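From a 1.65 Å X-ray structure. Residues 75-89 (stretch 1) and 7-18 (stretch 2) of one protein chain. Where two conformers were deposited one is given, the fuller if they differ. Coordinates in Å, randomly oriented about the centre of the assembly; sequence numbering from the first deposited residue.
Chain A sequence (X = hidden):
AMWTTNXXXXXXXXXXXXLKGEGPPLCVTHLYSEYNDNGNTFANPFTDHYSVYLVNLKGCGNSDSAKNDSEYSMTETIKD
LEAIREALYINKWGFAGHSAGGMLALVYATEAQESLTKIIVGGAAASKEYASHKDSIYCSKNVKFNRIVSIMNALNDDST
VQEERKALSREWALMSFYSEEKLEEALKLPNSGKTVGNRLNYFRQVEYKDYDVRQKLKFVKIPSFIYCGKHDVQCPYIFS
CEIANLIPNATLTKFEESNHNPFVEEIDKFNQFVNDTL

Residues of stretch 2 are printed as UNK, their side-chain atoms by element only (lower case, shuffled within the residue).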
# COMPACT_ATOMS: atom_id res chain seq x y z
N THR A 75 7.07 -12.62 -0.51
CA THR A 75 6.68 -13.95 -0.97
C THR A 75 5.78 -14.65 0.05
O THR A 75 4.72 -15.18 -0.31
CB THR A 75 7.91 -14.85 -1.24
OG1 THR A 75 8.69 -14.28 -2.30
CG2 THR A 75 7.46 -16.24 -1.63
N GLU A 76 6.20 -14.63 1.31
CA GLU A 76 5.47 -15.30 2.40
C GLU A 76 4.14 -14.59 2.67
O GLU A 76 3.14 -15.23 3.00
CB GLU A 76 6.32 -15.39 3.67
CG GLU A 76 7.47 -16.40 3.57
CD GLU A 76 6.99 -17.83 3.35
OE1 GLU A 76 6.21 -18.34 4.18
OE2 GLU A 76 7.40 -18.45 2.35
N THR A 77 4.15 -13.27 2.51
CA THR A 77 2.93 -12.46 2.61
C THR A 77 1.88 -12.92 1.59
O THR A 77 0.71 -13.09 1.92
CB THR A 77 3.24 -10.95 2.42
OG1 THR A 77 4.18 -10.53 3.42
CG2 THR A 77 1.97 -10.11 2.51
N ILE A 78 2.32 -13.13 0.35
CA ILE A 78 1.40 -13.60 -0.70
C ILE A 78 0.80 -14.96 -0.35
O ILE A 78 -0.40 -15.18 -0.55
CB ILE A 78 2.07 -13.60 -2.11
CG1 ILE A 78 2.51 -12.19 -2.51
CG2 ILE A 78 1.11 -14.16 -3.18
CD1 ILE A 78 1.48 -11.10 -2.26
N LYS A 79 1.62 -15.86 0.18
CA LYS A 79 1.15 -17.17 0.64
C LYS A 79 0.09 -17.03 1.73
O LYS A 79 -0.89 -17.77 1.75
CB LYS A 79 2.33 -18.02 1.11
CG LYS A 79 3.35 -18.31 0.03
CD LYS A 79 4.53 -19.09 0.59
CE LYS A 79 5.51 -19.46 -0.51
NZ LYS A 79 4.88 -20.37 -1.51
N ASP A 80 0.29 -16.07 2.64
CA ASP A 80 -0.69 -15.76 3.69
C ASP A 80 -2.00 -15.25 3.10
O ASP A 80 -3.08 -15.70 3.48
CB ASP A 80 -0.13 -14.73 4.68
CG ASP A 80 0.91 -15.31 5.62
OD1 ASP A 80 1.14 -16.54 5.61
OD2 ASP A 80 1.51 -14.53 6.38
N LEU A 81 -1.90 -14.30 2.16
CA LEU A 81 -3.09 -13.76 1.50
C LEU A 81 -3.84 -14.83 0.71
O LEU A 81 -5.07 -14.85 0.69
CB LEU A 81 -2.74 -12.57 0.60
CG LEU A 81 -2.24 -11.31 1.34
CD1 LEU A 81 -1.77 -10.26 0.34
CD2 LEU A 81 -3.31 -10.74 2.27
N GLU A 82 -3.09 -15.73 0.08
CA GLU A 82 -3.68 -16.84 -0.66
C GLU A 82 -4.42 -17.80 0.28
O GLU A 82 -5.50 -18.30 -0.07
CB GLU A 82 -2.60 -17.57 -1.47
CG GLU A 82 -2.24 -16.83 -2.75
CD GLU A 82 -3.33 -16.92 -3.80
OE1 GLU A 82 -3.35 -17.92 -4.55
OE2 GLU A 82 -4.18 -16.00 -3.86
N ALA A 83 -3.86 -18.03 1.46
CA ALA A 83 -4.51 -18.87 2.47
C ALA A 83 -5.81 -18.24 2.97
O ALA A 83 -6.79 -18.95 3.20
CB ALA A 83 -3.55 -19.16 3.63
N ILE A 84 -5.81 -16.92 3.12
CA ILE A 84 -7.02 -16.20 3.52
C ILE A 84 -8.08 -16.33 2.42
O ILE A 84 -9.23 -16.66 2.69
CB ILE A 84 -6.73 -14.71 3.84
CG1 ILE A 84 -5.84 -14.62 5.09
CG2 ILE A 84 -8.03 -13.91 4.02
CD1 ILE A 84 -5.25 -13.25 5.35
N ARG A 85 -7.66 -16.08 1.18
CA ARG A 85 -8.56 -16.24 0.02
C ARG A 85 -9.21 -17.63 -0.01
O ARG A 85 -10.43 -17.74 -0.17
CB ARG A 85 -7.81 -15.95 -1.29
CG ARG A 85 -8.72 -15.98 -2.52
CD ARG A 85 -7.95 -16.01 -3.85
NE ARG A 85 -6.87 -17.01 -3.89
CZ ARG A 85 -7.05 -18.33 -3.93
NH1 ARG A 85 -8.27 -18.86 -3.93
NH2 ARG A 85 -5.99 -19.14 -3.98
N GLU A 86 -8.39 -18.67 0.15
CA GLU A 86 -8.86 -20.05 0.16
C GLU A 86 -9.81 -20.35 1.33
O GLU A 86 -10.79 -21.06 1.16
CB GLU A 86 -7.67 -21.02 0.19
CG GLU A 86 -6.85 -21.04 -1.10
CD GLU A 86 -7.50 -21.87 -2.19
OE1 GLU A 86 -8.27 -22.80 -1.86
OE2 GLU A 86 -7.24 -21.60 -3.37
N ALA A 87 -9.50 -19.79 2.50
CA ALA A 87 -10.31 -19.97 3.70
C ALA A 87 -11.66 -19.25 3.59
O ALA A 87 -12.63 -19.62 4.26
CB ALA A 87 -9.55 -19.51 4.94
N LEU A 88 -11.71 -18.24 2.73
CA LEU A 88 -12.96 -17.53 2.42
C LEU A 88 -13.73 -18.19 1.27
O LEU A 88 -14.79 -17.71 0.88
CB LEU A 88 -12.66 -16.07 2.06
CG LEU A 88 -12.27 -15.15 3.22
CD1 LEU A 88 -11.60 -13.88 2.72
CD2 LEU A 88 -13.50 -14.84 4.07
N TYR A 89 -13.19 -19.29 0.74
CA TYR A 89 -13.79 -19.98 -0.41
C TYR A 89 -14.05 -19.02 -1.58
O TYR A 89 -15.09 -19.06 -2.24
CB TYR A 89 -15.04 -20.77 0.00
CG TYR A 89 -14.68 -22.08 0.66
CD1 TYR A 89 -14.62 -23.26 -0.08
CD2 TYR A 89 -14.37 -22.14 2.02
CE1 TYR A 89 -14.28 -24.47 0.51
CE2 TYR A 89 -14.02 -23.35 2.62
CZ TYR A 89 -13.97 -24.51 1.86
OH TYR A 89 -13.63 -25.71 2.42
N UNK A 7 -12.01 -12.29 12.52
CA UNK A 7 -10.83 -13.13 12.74
C UNK A 7 -11.05 -14.44 11.99
O UNK A 7 -12.07 -15.10 12.16
c UNK A 7 -10.61 -13.44 14.24
c UNK A 7 -10.47 -12.15 15.05
c UNK A 7 -9.36 -14.29 14.42
c UNK A 7 -9.15 -11.47 14.87
N UNK A 8 -10.08 -14.79 11.14
CA UNK A 8 -10.18 -16.01 10.33
C UNK A 8 -9.01 -16.94 10.63
O UNK A 8 -7.87 -16.48 10.76
c UNK A 8 -8.98 -15.00 8.30
c UNK A 8 -10.28 -15.67 8.81
c UNK A 8 -10.65 -16.91 7.99
c UNK A 8 -11.15 -16.58 6.58
N UNK A 9 -9.30 -18.23 10.77
CA UNK A 9 -8.26 -19.24 10.99
C UNK A 9 -7.91 -19.94 9.68
O UNK A 9 -8.79 -20.42 8.96
c UNK A 9 -8.54 -19.75 13.49
c UNK A 9 -8.69 -20.26 12.06
c UNK A 9 -8.69 -20.87 14.52
c UNK A 9 -8.32 -20.37 15.92
n UNK A 9 -8.48 -21.42 16.97
N UNK A 10 -6.62 -19.98 9.38
CA UNK A 10 -6.11 -20.64 8.16
C UNK A 10 -4.97 -21.59 8.53
O UNK A 10 -4.43 -21.51 9.63
c UNK A 10 -6.48 -18.39 7.01
o UNK A 10 -4.25 -19.22 7.45
c UNK A 10 -5.58 -19.62 7.11
N UNK A 11 -4.59 -22.49 7.59
CA UNK A 11 -3.43 -23.36 7.80
C UNK A 11 -2.13 -22.58 8.00
O UNK A 11 -1.15 -23.13 8.52
c UNK A 11 -3.35 -24.17 6.50
c UNK A 11 -4.73 -24.16 5.97
c UNK A 11 -5.31 -22.84 6.35
N UNK A 12 -2.12 -21.31 7.60
CA UNK A 12 -0.95 -20.46 7.74
C UNK A 12 -1.05 -19.49 8.93
O UNK A 12 -0.20 -18.61 9.11
n UNK A 12 1.36 -18.96 4.36
c UNK A 12 2.67 -19.20 4.33
n UNK A 12 3.52 -18.22 4.59
n UNK A 12 3.13 -20.41 4.03
c UNK A 12 -0.13 -20.68 5.34
c UNK A 12 -0.65 -19.74 6.42
c UNK A 12 0.32 -19.95 4.09
N UNK A 13 -2.08 -19.68 9.75
CA UNK A 13 -2.27 -18.89 10.96
C UNK A 13 -3.59 -18.15 11.02
O UNK A 13 -4.42 -18.25 10.11
N UNK A 14 -3.78 -17.42 12.12
CA UNK A 14 -4.97 -16.62 12.34
C UNK A 14 -4.73 -15.17 11.93
O UNK A 14 -3.72 -14.58 12.30
c UNK A 14 -7.27 -16.78 15.45
c UNK A 14 -6.48 -16.22 16.62
n UNK A 14 -6.88 -14.82 16.96
c UNK A 14 -6.78 -16.22 14.12
c UNK A 14 -5.37 -16.70 13.82
N UNK A 15 -5.67 -14.62 11.16
CA UNK A 15 -5.55 -13.25 10.68
C UNK A 15 -6.79 -12.43 10.99
O UNK A 15 -7.92 -12.92 10.86
c UNK A 15 -5.30 -13.22 9.17
c UNK A 15 -4.01 -13.88 8.76
c UNK A 15 -1.64 -13.75 8.27
c UNK A 15 -2.83 -13.14 8.64
c UNK A 15 -2.77 -15.87 8.13
c UNK A 15 -1.61 -15.12 8.02
c UNK A 15 -3.96 -15.25 8.50
N UNK A 16 -6.56 -11.19 11.41
CA UNK A 16 -7.61 -10.20 11.57
C UNK A 16 -7.77 -9.43 10.26
O UNK A 16 -6.78 -9.05 9.63
c UNK A 16 -7.23 -9.24 12.70
o UNK A 16 -8.61 -7.06 15.08
c UNK A 16 -7.83 -7.26 14.13
c UNK A 16 -8.28 -8.19 13.02
o UNK A 16 -6.70 -6.73 14.04
N UNK A 17 -9.01 -9.21 9.85
CA UNK A 17 -9.28 -8.35 8.70
C UNK A 17 -10.62 -7.65 8.87
O UNK A 17 -11.47 -8.07 9.66
c UNK A 17 -11.42 -12.25 7.58
c UNK A 17 -10.35 -11.38 7.70
c UNK A 17 -9.25 -9.14 7.38
c UNK A 17 -10.42 -10.08 7.22
c UNK A 17 -11.61 -9.66 6.61
o UNK A 17 -13.64 -12.69 6.87
c UNK A 17 -12.58 -11.82 6.97
c UNK A 17 -12.69 -10.53 6.48
N UNK A 18 -10.81 -6.59 8.10
CA UNK A 18 -12.02 -5.79 8.19
C UNK A 18 -12.75 -5.82 6.86
O UNK A 18 -12.12 -5.72 5.80
c UNK A 18 -10.85 -4.34 9.90
c UNK A 18 -9.34 -4.40 12.27
c UNK A 18 -11.66 -4.37 8.64
c UNK A 18 -10.74 -4.34 12.33
c UNK A 18 -11.48 -4.32 11.15
c UNK A 18 -8.70 -4.44 11.03
c UNK A 18 -9.46 -4.42 9.85
O HOH W 1 2.07 -17.90 7.81
O HOH W 2 5.94 -20.94 3.76

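Position 7 has four side-chain carbons, forked at the first, with one arm two carbons long. It lies out of reach of the helix. This is Ile7.

Position 8 has the same four-carbon forked pattern, and its CA-to-CB bond points toward the helix. The tip of its longer arm lies 3.7 Å from Ala87 CB and 3.8 Å from Leu88 CG. This is Ile8, and the tip is CD1.

Position 9 carries four carbons in a row ending in nitrogen. Its CA-to-CB bond points away from stretch 1. This is Lys9.

Position 10 has one carbon carrying an oxygen and a carbon. The methyl carbon sits 3.9 Å from Ala87 CB. This is Thr10. Its OG1 accepts from the backbone N of position 12 at 3.0 Å and donates to the backbone O of position 13 at 2.8 Å, bracing the type I turn.

Position 11 has three carbons closing a ring onto the backbone N, hence Pro11. It makes no contact with the helix.

Position 12 has three carbons, a nitrogen, then a carbon carrying two more nitrogens: a guanidinium. One face is covered by Lys79 CB, and the carboxylates of Glu76 and Asp80 lie at its edge. This is Arg12. NE donates to Asp80 OD1 at 2.7 Å and NH2 to Glu76 OE1 at 2.7 Å, both within salt bridges.

Position 13 has no side-chain atoms, so it is Gly13. With phi 123° and psi 180°, a CB would be jammed against the O of Arg12.

Position 14 again has four carbons ending in nitrogen. This is Lys14, out of reach.

Position 15 has one carbon and a six-carbon ring, without oxygen. Ile84 CD1 lies over one face, 4.1 Å from the ring centroid, a CH-pi contact. This is Phe15.

Position 16 has three carbons, the third carrying two oxygens. This is Glu16, pointing away and bonded elsewhere in the structure.

Position 17 has a six-carbon ring bearing an oxygen, which is 3.5 Å from Leu88 CD2. This is Tyr17.

Position 18 has one carbon and a plain six-carbon ring. This is Phe18, with no contact.

The hairpin crosses the helix, with 102° between the helix and strand 7-10. Arg12 gives the largest covered area and anchors one end through two acids a helical turn apart. Water 2 adds a bridge, accepting from Arg12 NH1 at 2.9 Å and donating to Glu76 OE1 at 2.6 Å. Toward the helix C-terminus, apolar packing by Ile84, Ala87 and Leu88 takes over.

Stretch 2 7-18: IIKTPRGKFEYF
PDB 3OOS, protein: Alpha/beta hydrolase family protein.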